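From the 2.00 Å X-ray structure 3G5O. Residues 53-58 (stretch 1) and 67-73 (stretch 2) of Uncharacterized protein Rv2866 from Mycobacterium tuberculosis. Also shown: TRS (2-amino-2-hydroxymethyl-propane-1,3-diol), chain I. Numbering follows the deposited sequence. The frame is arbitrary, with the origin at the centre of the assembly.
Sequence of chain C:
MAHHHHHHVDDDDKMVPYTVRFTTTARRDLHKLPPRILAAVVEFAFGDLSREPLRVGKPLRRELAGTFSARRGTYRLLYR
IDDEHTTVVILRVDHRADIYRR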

ATOM      1  N   PRO C  53      -3.300 -18.118 -14.738  1.00 24.51           N
ATOM      2  CA  PRO C  53      -2.457 -17.204 -13.948  1.00 24.70           C
ATOM      3  C   PRO C  53      -3.137 -15.883 -13.666  1.00 26.27           C
ATOM      4  O   PRO C  53      -2.863 -15.258 -12.624  1.00 26.04           O
ATOM      5  N   LEU C  54      -4.000 -15.433 -14.583  1.00 26.40           N
ATOM      6  CA  LEU C  54      -4.800 -14.222 -14.306  1.00 28.30           C
ATOM      7  C   LEU C  54      -5.981 -14.482 -13.399  1.00 28.23           C
ATOM      8  O   LEU C  54      -6.288 -13.661 -12.556  1.00 29.78           O
ATOM      9  N   ARG C  55      -6.662 -15.606 -13.532  1.00 27.33           N
ATOM     10  CA  ARG C  55      -7.898 -15.737 -12.750  1.00 28.33           C
ATOM     11  C   ARG C  55      -7.643 -16.034 -11.268  1.00 26.48           C
ATOM     12  O   ARG C  55      -8.446 -15.662 -10.418  1.00 26.14           O
ATOM     13  N   VAL C  56      -6.523 -16.672 -10.944  1.00 24.44           N
ATOM     14  CA  VAL C  56      -6.317 -17.073  -9.547  1.00 23.90           C
ATOM     15  C   VAL C  56      -5.693 -15.954  -8.697  1.00 23.91           C
ATOM     16  O   VAL C  56      -5.605 -16.089  -7.495  1.00 23.61           O
ATOM     17  N   GLY C  57      -5.196 -14.893  -9.328  1.00 22.27           N
ATOM     18  CA  GLY C  57      -4.548 -13.854  -8.553  1.00 23.26           C
ATOM     19  C   GLY C  57      -5.086 -12.487  -8.902  1.00 23.34           C
ATOM     20  O   GLY C  57      -5.967 -12.387  -9.762  1.00 23.55           O
ATOM     21  N   LYS C  58      -4.546 -11.461  -8.234  1.00 21.99           N
ATOM     22  CA  LYS C  58      -4.880 -10.041  -8.451  1.00 22.30           C
ATOM     23  C   LYS C  58      -3.606  -9.267  -8.798  1.00 20.92           C
ATOM     24  O   LYS C  58      -2.544  -9.557  -8.236  1.00 20.19           O
ATOM     25  N   THR C  67       3.403  -7.036 -10.698  1.00 20.61           N
ATOM     26  CA  THR C  67       3.410  -8.322  -9.998  1.00 20.60           C
ATOM     27  C   THR C  67       1.970  -8.699  -9.691  1.00 20.29           C
ATOM     28  O   THR C  67       1.053  -7.853  -9.782  1.00 19.63           O
ATOM     29  N   PHE C  68       1.755  -9.976  -9.387  1.00 18.22           N
ATOM     30  CA  PHE C  68       0.431 -10.491  -9.052  1.00 17.42           C
ATOM     31  C   PHE C  68       0.550 -11.284  -7.767  1.00 17.85           C
ATOM     32  O   PHE C  68       1.620 -11.862  -7.488  1.00 15.67           O
ATOM     33  N   SER C  69      -0.554 -11.363  -7.028  1.00 17.22           N
ATOM     34  CA  SER C  69      -0.602 -12.147  -5.809  1.00 18.00           C
ATOM     35  C   SER C  69      -1.747 -13.148  -5.904  1.00 18.76           C
ATOM     36  O   SER C  69      -2.895 -12.761  -6.154  1.00 18.31           O
ATOM     37  N   ALA C  70      -1.461 -14.428  -5.690  1.00 17.14           N
ATOM     38  CA  ALA C  70      -2.547 -15.403  -5.645  1.00 18.26           C
ATOM     39  C   ALA C  70      -2.576 -16.009  -4.239  1.00 18.61           C
ATOM     40  O   ALA C  70      -1.538 -16.396  -3.717  1.00 17.74           O
ATOM     41  N   ARG C  71      -3.754 -16.109  -3.649  1.00 19.17           N
ATOM     42  CA  ARG C  71      -3.911 -16.662  -2.303  1.00 20.75           C
ATOM     43  C   ARG C  71      -4.732 -17.933  -2.385  1.00 21.68           C
ATOM     44  O   ARG C  71      -5.782 -17.945  -3.089  1.00 22.33           O
ATOM     45  N   ARG C  72      -4.275 -18.973  -1.681  1.00 21.36           N
ATOM     46  CA  ARG C  72      -5.100 -20.152  -1.342  1.00 22.45           C
ATOM     47  C   ARG C  72      -4.985 -20.427   0.160  1.00 22.02           C
ATOM     48  O   ARG C  72      -3.906 -20.740   0.659  1.00 20.82           O
ATOM     49  N   GLY C  73      -6.094 -20.266   0.891  1.00 21.83           N
ATOM     50  CA  GLY C  73      -6.076 -20.396   2.341  1.00 20.46           C
ATOM     51  C   GLY C  73      -5.077 -19.424   2.943  1.00 20.40           C
ATOM     52  O   GLY C  73      -5.234 -18.192   2.812  1.00 20.42           O
TER

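Packing and polar partners between residues 53-58 and 67-73 of Rv2866, which together bury 370 Å². The two stretches meet as a short antiparallel pair, anchored where Lys58 faces Ser69: Lys58 N donates to Ser69 O (3.0 Å) and Ser69 N donates to Lys58 O (2.9 Å), both nearly straight, so all four backbone polar atoms of this pair find partners. Lys58 O also receives a CA-H...O contact from Phe68 CA at 3.2 Å. Beyond this pair the strands no longer bond directly. Val56 O lies 4.3 Å from Arg71 N, too far for a hydrogen bond, and a Tris molecule, probably from the crystallisation liquor, fills the gap. Its O2 accepts from Arg71 N (2.8 Å, 172°) and donates to Val56 O at a very short 2.4 Å, replacing the missing direct link; TRS O1 adds a weak bond to Val56 O at 3.5 Å. The amine, TRS N, donates to Ser69 O (3.0 Å), which thus serves both Lys58 N and the ligand. Water 1 extends the bridge: it donates to Val56 O and to Arg71 O, its O 2.7 Å from each, accepts from Arg72 NE with its O 3.2 Å away, and is hydrogen-bonded to TRS O2, 2.9 Å from its O. Val56 O is therefore a crowded acceptor, shared by water and ligand.

The apolar contacts are few. Phe68 (chi1 m) points toward the first stretch, and its CE1 meets CD2 of Leu54 at 3.6 Å; Leu54 (m, t) leaves its backbone sideways, but its end comes nearer the ring. Val56 (m) also points sideways, placing CG2 4.0 Å from Ala70 CB, while its CG1 lies 3.6 Å from Arg72 NH2. The Arg72 side chain (m, m, t) folds back to make this approach; its NE is satisfied by water 1, and NH1 and NH2 by partners elsewhere in the structure. Gly57 lets the strands close in, with its CA 3.9 Å from Ala70 CA and 3.1 Å from Ser69 O; a CB here would sit 2.9 Å from that same Ser69 O, a clash.

Lys58 and Ser69 direct their side chains to the same face of the sheet. Lys58 adopts m, m, t, m, and Ser69 (t) has its OG hydrogen-bonded elsewhere. Arg71 (t, t, p) leads its end away from the first stretch and donates from NH1 to Gly73 O (2.9 Å), a bond within its own stretch.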

ATOM      1  CB  PRO C  53      -1.225 -16.978 -14.834  1.00 24.44           C
ATOM      2  CG  PRO C  53      -1.555 -17.557 -16.169  1.00 23.54           C
ATOM      3  CD  PRO C  53      -2.665 -18.514 -16.013  1.00 23.67           C
ATOM      4  CB  LEU C  54      -5.271 -13.476 -15.581  1.00 27.27           C
ATOM      5  CG  LEU C  54      -4.153 -12.754 -16.364  1.00 31.18           C
ATOM      6  CD1 LEU C  54      -4.604 -12.368 -17.780  1.00 31.86           C
ATOM      7  CD2 LEU C  54      -3.555 -11.529 -15.608  1.00 31.38           C
ATOM      8  CB  ARG C  55      -8.887 -16.743 -13.386  1.00 29.73           C
ATOM      9  CG  ARG C  55      -9.337 -16.384 -14.837  1.00 35.67           C
ATOM     10  CD  ARG C  55     -10.746 -15.696 -14.936  1.00 45.78           C
ATOM     11  NE  ARG C  55     -10.855 -14.773 -16.096  1.00 51.19           N
ATOM     12  CZ  ARG C  55     -11.997 -14.358 -16.677  1.00 53.41           C
ATOM     13  NH1 ARG C  55     -13.181 -14.792 -16.256  1.00 55.17           N
ATOM     14  NH2 ARG C  55     -11.961 -13.507 -17.705  1.00 53.57           N
ATOM     15  CB  VAL C  56      -5.461 -18.338  -9.430  1.00 23.51           C
ATOM     16  CG1 VAL C  56      -6.139 -19.491 -10.156  1.00 25.50           C
ATOM     17  CG2 VAL C  56      -4.028 -18.097  -9.994  1.00 24.37           C
ATOM     18  CB  LYS C  58      -5.453  -9.414  -7.167  1.00 22.12           C
ATOM     19  CG  LYS C  58      -6.843  -9.951  -6.760  1.00 25.64           C
ATOM     20  CD  LYS C  58      -7.982  -9.353  -7.616  1.00 31.97           C
ATOM     21  CE  LYS C  58      -9.327  -9.938  -7.236  1.00 34.45           C
ATOM     22  NZ  LYS C  58      -9.505 -11.327  -7.800  1.00 37.01           N
ATOM     23  CB  THR C  67       4.273  -8.311  -8.682  1.00 21.00           C
ATOM     24  OG1 THR C  67       3.719  -7.407  -7.727  1.00 19.99           O
ATOM     25  CG2 THR C  67       5.767  -7.937  -8.949  1.00 22.26           C
ATOM     26  CB  PHE C  68      -0.076 -11.441 -10.149  1.00 17.26           C
ATOM     27  CG  PHE C  68      -0.341 -10.751 -11.453  1.00 18.20           C
ATOM     28  CD1 PHE C  68      -1.646 -10.395 -11.815  1.00 21.59           C
ATOM     29  CD2 PHE C  68       0.713 -10.450 -12.323  1.00 18.72           C
ATOM     30  CE1 PHE C  68      -1.890  -9.725 -13.040  1.00 20.03           C
ATOM     31  CE2 PHE C  68       0.468  -9.772 -13.537  1.00 23.28           C
ATOM     32  CZ  PHE C  68      -0.818  -9.419 -13.888  1.00 20.62           C
ATOM     33  CB  SER C  69      -0.847 -11.213  -4.628  1.00 18.07           C
ATOM     34  OG  SER C  69      -0.872 -11.962  -3.417  1.00 21.72           O
ATOM     35  CB  ALA C  70      -2.331 -16.511  -6.701  1.00 17.03           C
ATOM     36  CB  ARG C  71      -4.638 -15.649  -1.385  1.00 21.07           C
ATOM     37  CG  ARG C  71      -4.853 -16.158   0.040  1.00 24.11           C
ATOM     38  CD  ARG C  71      -5.608 -15.133   0.938  1.00 30.33           C
ATOM     39  NE  ARG C  71      -7.018 -15.083   0.573  1.00 32.68           N
ATOM     40  CZ  ARG C  71      -7.936 -15.989   0.944  1.00 37.56           C
ATOM     41  NH1 ARG C  71      -7.609 -17.018   1.735  1.00 33.79           N
ATOM     42  NH2 ARG C  71      -9.206 -15.850   0.534  1.00 36.37           N
ATOM     43  CB  ARG C  72      -4.686 -21.411  -2.135  1.00 23.36           C
ATOM     44  CG  ARG C  72      -4.924 -21.348  -3.644  1.00 24.81           C
ATOM     45  CD  ARG C  72      -6.423 -21.462  -3.923  1.00 29.14           C
ATOM     46  NE  ARG C  72      -6.784 -21.175  -5.317  1.00 29.22           N
ATOM     47  CZ  ARG C  72      -6.850 -22.107  -6.267  1.00 31.54           C
ATOM     48  NH1 ARG C  72      -6.544 -23.380  -5.980  1.00 27.85           N
ATOM     49  NH2 ARG C  72      -7.196 -21.767  -7.509  1.00 30.89           N
TER
HETATM   50  C   TRS I 502      -6.814 -13.206  -4.466  1.00 50.34           C
HETATM   51  C1  TRS I 502      -7.478 -12.669  -5.745  1.00 50.55           C
HETATM   52  C2  TRS I 502      -6.934 -14.719  -4.416  1.00 50.04           C
HETATM   53  C3  TRS I 502      -7.455 -12.541  -3.250  1.00 50.83           C
HETATM   54  N   TRS I 502      -5.379 -12.851  -4.425  1.00 50.00           N
HETATM   55  O1  TRS I 502      -7.890 -13.632  -6.690  1.00 50.75           O
HETATM   56  O2  TRS I 502      -5.911 -15.231  -5.226  1.00 44.56           O
HETATM   57  O3  TRS I 502      -8.179 -11.419  -3.716  1.00 52.36           O
HETATM   58  O   HOH W   1      -6.164 -18.084  -5.788  1.00 28.68           O